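Local atomic coordinates of 1-deoxy-D-xylulose 5-phosphate reductoisomerase (Moraxella catarrhalis, PDB entry 4ZQG), a protein that catalyses the NAD(P)H-dependent rearrangement and reduction of 1-deoxy-D-xylulose 5-phosphate to 2-C-methyl-D-erythritol 4-phosphate in the MEP pathway, and is inhibited by fosmidomycin. Residues Ile337-Ala349 / Met394-Ile406. Numbering follows the deposited sequence.
Sequences IALNTANEIAVEA and MDKKVRKIATAKI
R399 reaches from helix 394-406 to E344 of helix 337-349, and its guanidinium organises the polar flank of this helix pair. R399 NH2 donates to E344 OE1 at 2.7 Å in an almost straight salt bridge (168°); the oxygen lies close to the guanidinium plane, although the nitrogen stands above the carboxylate plane. One turn back on its own helix, D395 receives R399 NE on OD2 at 3.1 Å. D395 OD1 turns its anti lone pair to T341 OG1, 2.8 Å away. With OG1 beside its own backbone N (chi1 -57°), T341 serves both sides of the network: the hydroxyl holds the aspartate, while the methyl CG2 lies over one guanidinium face. N340 ND2 donates to E344 OE2.

Alanines permit the close approach. A402 directs its CB at the A342 backbone, the CA atoms of A342 and A402 come within 5.4 Å, and the axes approach to 8.6 Å at -48°. Branched aliphatic residues fill the seam: V398 lays CG1 against the backbone of A338 and A342, and I345, branched at CB, is a knob among R399, A402, T403 and I406, with CG2 on I406 CD1 and CD1 along the R399 chain. I337 CG2 meets M394 CG, and flexible M394 bends to bring CE to A338 CB.

Helix 337-349 also packs N340 and T341 against helix 130-146, and the E344 side chain lies about 8 Å from bound NAD. The interface thus combines alanines and branched aliphatic residues, bordered on one flank by a salt-bridge network whose shared R399 charge probably favours both carboxylates' ionised forms and eases their repulsion.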
loop_
_atom_site.group_PDB
_atom_site.type_symbol
_atom_site.label_atom_id
_atom_site.label_comp_id
_atom_site.label_asym_id
_atom_site.label_seq_id
_atom_site.Cartn_x
_atom_site.Cartn_y
_atom_site.Cartn_z
ATOM N N ILE A 337 -25.853 15.541 -9.767
ATOM C CA ILE A 337 -26.730 15.168 -10.854
ATOM C C ILE A 337 -26.630 16.196 -11.963
ATOM O O ILE A 337 -26.320 15.873 -13.096
ATOM C CB ILE A 337 -28.155 15.017 -10.342
ATOM C CG1 ILE A 337 -28.203 13.781 -9.466
ATOM C CG2 ILE A 337 -29.149 14.941 -11.506
ATOM C CD1 ILE A 337 -29.447 13.679 -8.635
ATOM N N ALA A 338 -26.856 17.450 -11.636
ATOM C CA ALA A 338 -26.620 18.489 -12.613
ATOM C C ALA A 338 -25.286 18.197 -13.256
ATOM O O ALA A 338 -25.194 18.193 -14.454
ATOM C CB ALA A 338 -26.617 19.867 -11.964
ATOM N N LEU A 339 -24.263 17.917 -12.454
ATOM C CA LEU A 339 -22.907 17.724 -12.974
ATOM C C LEU A 339 -22.800 16.545 -13.930
ATOM O O LEU A 339 -22.313 16.689 -15.042
ATOM C CB LEU A 339 -21.894 17.486 -11.851
ATOM C CG LEU A 339 -20.440 17.241 -12.301
ATOM C CD1 LEU A 339 -19.635 18.533 -12.305
ATOM C CD2 LEU A 339 -19.769 16.194 -11.432
ATOM N N ASN A 340 -23.211 15.386 -13.449
ATOM C CA ASN A 340 -23.040 14.162 -14.182
ATOM C C ASN A 340 -23.846 14.106 -15.487
ATOM O O ASN A 340 -23.295 13.801 -16.554
ATOM C CB ASN A 340 -23.453 12.976 -13.350
ATOM C CG ASN A 340 -23.343 11.705 -14.136
ATOM O OD1 ASN A 340 -22.282 11.433 -14.720
ATOM N ND2 ASN A 340 -24.448 10.966 -14.246
ATOM N N THR A 341 -25.135 14.433 -15.372
ATOM C CA THR A 341 -26.015 14.541 -16.523
ATOM C C THR A 341 -25.604 15.639 -17.491
ATOM O O THR A 341 -25.513 15.387 -18.678
ATOM C CB THR A 341 -27.473 14.755 -16.115
ATOM O OG1 THR A 341 -27.877 13.682 -15.260
ATOM C CG2 THR A 341 -28.347 14.769 -17.319
ATOM N N ALA A 342 -25.354 16.851 -17.043
ATOM C CA ALA A 342 -24.927 17.845 -18.011
ATOM C C ALA A 342 -23.776 17.209 -18.787
ATOM O O ALA A 342 -23.807 17.176 -20.000
ATOM C CB ALA A 342 -24.503 19.140 -17.347
ATOM N N ASN A 343 -22.820 16.608 -18.073
ATOM C CA ASN A 343 -21.623 16.026 -18.679
ATOM C C ASN A 343 -21.964 14.866 -19.628
ATOM O O ASN A 343 -21.412 14.787 -20.716
ATOM C CB ASN A 343 -20.657 15.572 -17.562
ATOM C CG ASN A 343 -19.428 14.839 -18.077
ATOM O OD1 ASN A 343 -18.455 15.460 -18.579
ATOM N ND2 ASN A 343 -19.459 13.500 -17.943
ATOM N N GLU A 344 -22.858 13.970 -19.204
ATOM C CA GLU A 344 -23.400 12.889 -20.075
ATOM C C GLU A 344 -23.910 13.429 -21.406
ATOM O O GLU A 344 -23.753 12.752 -22.410
ATOM C CB GLU A 344 -24.534 12.097 -19.389
ATOM C CG GLU A 344 -24.024 10.925 -18.549
ATOM C CD GLU A 344 -25.113 10.014 -17.961
ATOM O OE1 GLU A 344 -26.173 9.829 -18.584
ATOM O OE2 GLU A 344 -24.871 9.444 -16.867
ATOM N N ILE A 345 -24.490 14.641 -21.389
ATOM C CA ILE A 345 -25.031 15.293 -22.572
ATOM C C ILE A 345 -23.931 15.957 -23.370
ATOM O O ILE A 345 -23.937 15.876 -24.583
ATOM C CB ILE A 345 -26.166 16.328 -22.244
ATOM C CG1 ILE A 345 -27.480 15.633 -21.820
ATOM C CG2 ILE A 345 -26.431 17.271 -23.412
ATOM C CD1 ILE A 345 -28.051 14.604 -22.793
ATOM N N ALA A 346 -22.985 16.626 -22.750
ATOM C CA ALA A 346 -21.951 17.234 -23.590
ATOM C C ALA A 346 -20.974 16.168 -24.139
ATOM O O ALA A 346 -20.251 16.436 -25.095
ATOM C CB ALA A 346 -21.222 18.354 -22.865
ATOM N N VAL A 347 -20.990 14.958 -23.581
ATOM C CA VAL A 347 -20.203 13.836 -24.177
ATOM C C VAL A 347 -20.866 13.219 -25.408
ATOM O O VAL A 347 -20.204 13.076 -26.438
ATOM C CB VAL A 347 -19.855 12.696 -23.181
ATOM C CG2 VAL A 347 -18.831 13.209 -22.175
ATOM N N GLU A 348 -22.160 12.871 -25.305
ATOM C CA GLU A 348 -22.931 12.397 -26.465
ATOM C C GLU A 348 -22.699 13.437 -27.558
ATOM O O GLU A 348 -22.524 13.091 -28.724
ATOM C CB GLU A 348 -24.451 12.252 -26.193
ATOM C CG GLU A 348 -24.859 11.276 -25.087
ATOM N N ALA A 349 -22.661 14.700 -27.156
ATOM C CA ALA A 349 -22.448 15.791 -28.084
ATOM C C ALA A 349 -21.032 15.947 -28.606
ATOM O O ALA A 349 -20.852 16.458 -29.681
ATOM C CB ALA A 349 -22.931 17.108 -27.475
ATOM N N MET A 394 -34.850 15.042 -12.106
ATOM C CA MET A 394 -33.812 16.047 -12.253
ATOM C C MET A 394 -32.906 15.677 -13.377
ATOM O O MET A 394 -32.441 16.531 -14.125
ATOM C CB MET A 394 -32.979 16.172 -10.983
ATOM C CG MET A 394 -31.777 17.098 -11.159
ATOM S SD MET A 394 -32.062 18.708 -10.471
ATOM C CE MET A 394 -30.413 19.351 -10.492
ATOM N N ASP A 395 -32.617 14.392 -13.473
ATOM C CA ASP A 395 -31.976 13.873 -14.655
ATOM C C ASP A 395 -32.677 14.392 -15.924
ATOM O O ASP A 395 -32.043 15.076 -16.723
ATOM C CB ASP A 395 -31.967 12.349 -14.608
ATOM C CG ASP A 395 -31.208 11.737 -15.768
ATOM O OD1 ASP A 395 -30.052 12.162 -16.007
ATOM O OD2 ASP A 395 -31.803 10.861 -16.447
ATOM N N LYS A 396 -33.978 14.113 -16.082
ATOM C CA LYS A 396 -34.723 14.513 -17.331
ATOM C C LYS A 396 -34.587 16.012 -17.525
ATOM O O LYS A 396 -34.340 16.502 -18.623
ATOM C CB LYS A 396 -36.220 14.130 -17.306
ATOM C CG LYS A 396 -36.554 12.669 -17.599
ATOM N N LYS A 397 -34.682 16.725 -16.415
ATOM C CA LYS A 397 -34.597 18.163 -16.447
ATOM C C LYS A 397 -33.235 18.685 -16.899
ATOM O O LYS A 397 -33.150 19.544 -17.774
ATOM C CB LYS A 397 -34.943 18.715 -15.081
ATOM C CG LYS A 397 -35.012 20.229 -15.039
ATOM C CD LYS A 397 -35.679 20.635 -13.748
ATOM C CE LYS A 397 -35.634 22.133 -13.554
ATOM N NZ LYS A 397 -36.367 22.511 -12.317
ATOM N N VAL A 398 -32.168 18.181 -16.309
ATOM C CA VAL A 398 -30.843 18.605 -16.739
ATOM C C VAL A 398 -30.602 18.205 -18.187
ATOM O O VAL A 398 -30.007 18.978 -18.969
ATOM C CB VAL A 398 -29.734 18.008 -15.852
ATOM C CG1 VAL A 398 -28.364 18.408 -16.378
ATOM C CG2 VAL A 398 -29.923 18.502 -14.419
ATOM N N ARG A 399 -31.097 17.018 -18.555
ATOM C CA ARG A 399 -31.029 16.586 -19.981
ATOM C C ARG A 399 -31.562 17.670 -20.915
ATOM O O ARG A 399 -30.839 18.141 -21.784
ATOM C CB ARG A 399 -31.692 15.208 -20.212
ATOM C CG ARG A 399 -30.683 14.056 -20.116
ATOM C CD ARG A 399 -31.289 12.649 -20.033
ATOM N NE ARG A 399 -30.571 11.772 -19.088
ATOM C CZ ARG A 399 -29.349 11.272 -19.277
ATOM N NH1 ARG A 399 -28.668 11.518 -20.403
ATOM N NH2 ARG A 399 -28.795 10.539 -18.306
ATOM N N LYS A 400 -32.785 18.123 -20.659
ATOM C CA LYS A 400 -33.411 19.212 -21.442
ATOM C C LYS A 400 -32.554 20.485 -21.463
ATOM O O LYS A 400 -32.269 21.025 -22.527
ATOM C CB LYS A 400 -34.801 19.523 -20.886
ATOM C CG LYS A 400 -35.452 20.800 -21.426
ATOM C CD LYS A 400 -36.116 21.647 -20.336
ATOM C CE LYS A 400 -37.326 20.938 -19.739
ATOM N NZ LYS A 400 -37.752 21.642 -18.505
ATOM N N ILE A 401 -32.115 20.945 -20.281
ATOM C CA ILE A 401 -31.499 22.268 -20.156
ATOM C C ILE A 401 -30.100 22.273 -20.712
ATOM O O ILE A 401 -29.684 23.231 -21.374
ATOM C CB ILE A 401 -31.508 22.753 -18.701
ATOM C CG1 ILE A 401 -32.936 22.965 -18.259
ATOM C CG2 ILE A 401 -30.763 24.060 -18.571
ATOM C CD1 ILE A 401 -33.086 23.503 -16.875
ATOM N N ALA A 402 -29.382 21.194 -20.435
ATOM C CA ALA A 402 -28.076 21.008 -21.018
ATOM C C ALA A 402 -28.178 20.967 -22.546
ATOM O O ALA A 402 -27.418 21.635 -23.228
ATOM C CB ALA A 402 -27.446 19.725 -20.475
ATOM N N THR A 403 -29.117 20.187 -23.082
ATOM C CA THR A 403 -29.360 20.204 -24.530
ATOM C C THR A 403 -29.582 21.622 -25.017
ATOM O O THR A 403 -29.009 22.022 -26.021
ATOM C CB THR A 403 -30.576 19.378 -24.945
ATOM O OG1 THR A 403 -30.429 18.034 -24.500
ATOM C CG2 THR A 403 -30.712 19.361 -26.451
ATOM N N ALA A 404 -30.399 22.385 -24.292
ATOM C CA ALA A 404 -30.660 23.781 -24.647
ATOM C C ALA A 404 -29.416 24.627 -24.594
ATOM O O ALA A 404 -29.210 25.457 -25.449
ATOM C CB ALA A 404 -31.725 24.385 -23.746
ATOM N N LYS A 405 -28.597 24.439 -23.559
ATOM C CA LYS A 405 -27.368 25.203 -23.416
ATOM C C LYS A 405 -26.458 24.954 -24.600
ATOM O O LYS A 405 -25.767 25.865 -25.074
ATOM C CB LYS A 405 -26.603 24.781 -22.165
ATOM C CG LYS A 405 -27.266 25.053 -20.818
ATOM C CD LYS A 405 -27.878 26.437 -20.676
ATOM C CE LYS A 405 -28.357 26.650 -19.238
ATOM N NZ LYS A 405 -28.475 28.093 -18.898
ATOM N N ILE A 406 -26.449 23.705 -25.062
ATOM C CA ILE A 406 -25.586 23.308 -26.174
ATOM C C ILE A 406 -25.985 24.066 -27.405
ATOM O O ILE A 406 -25.142 24.747 -27.977
ATOM C CB ILE A 406 -25.594 21.782 -26.413
ATOM C CG1 ILE A 406 -24.697 21.106 -25.375
ATOM C CG2 ILE A 406 -25.091 21.447 -27.810
ATOM C CD1 ILE A 406 -25.021 19.657 -25.138
#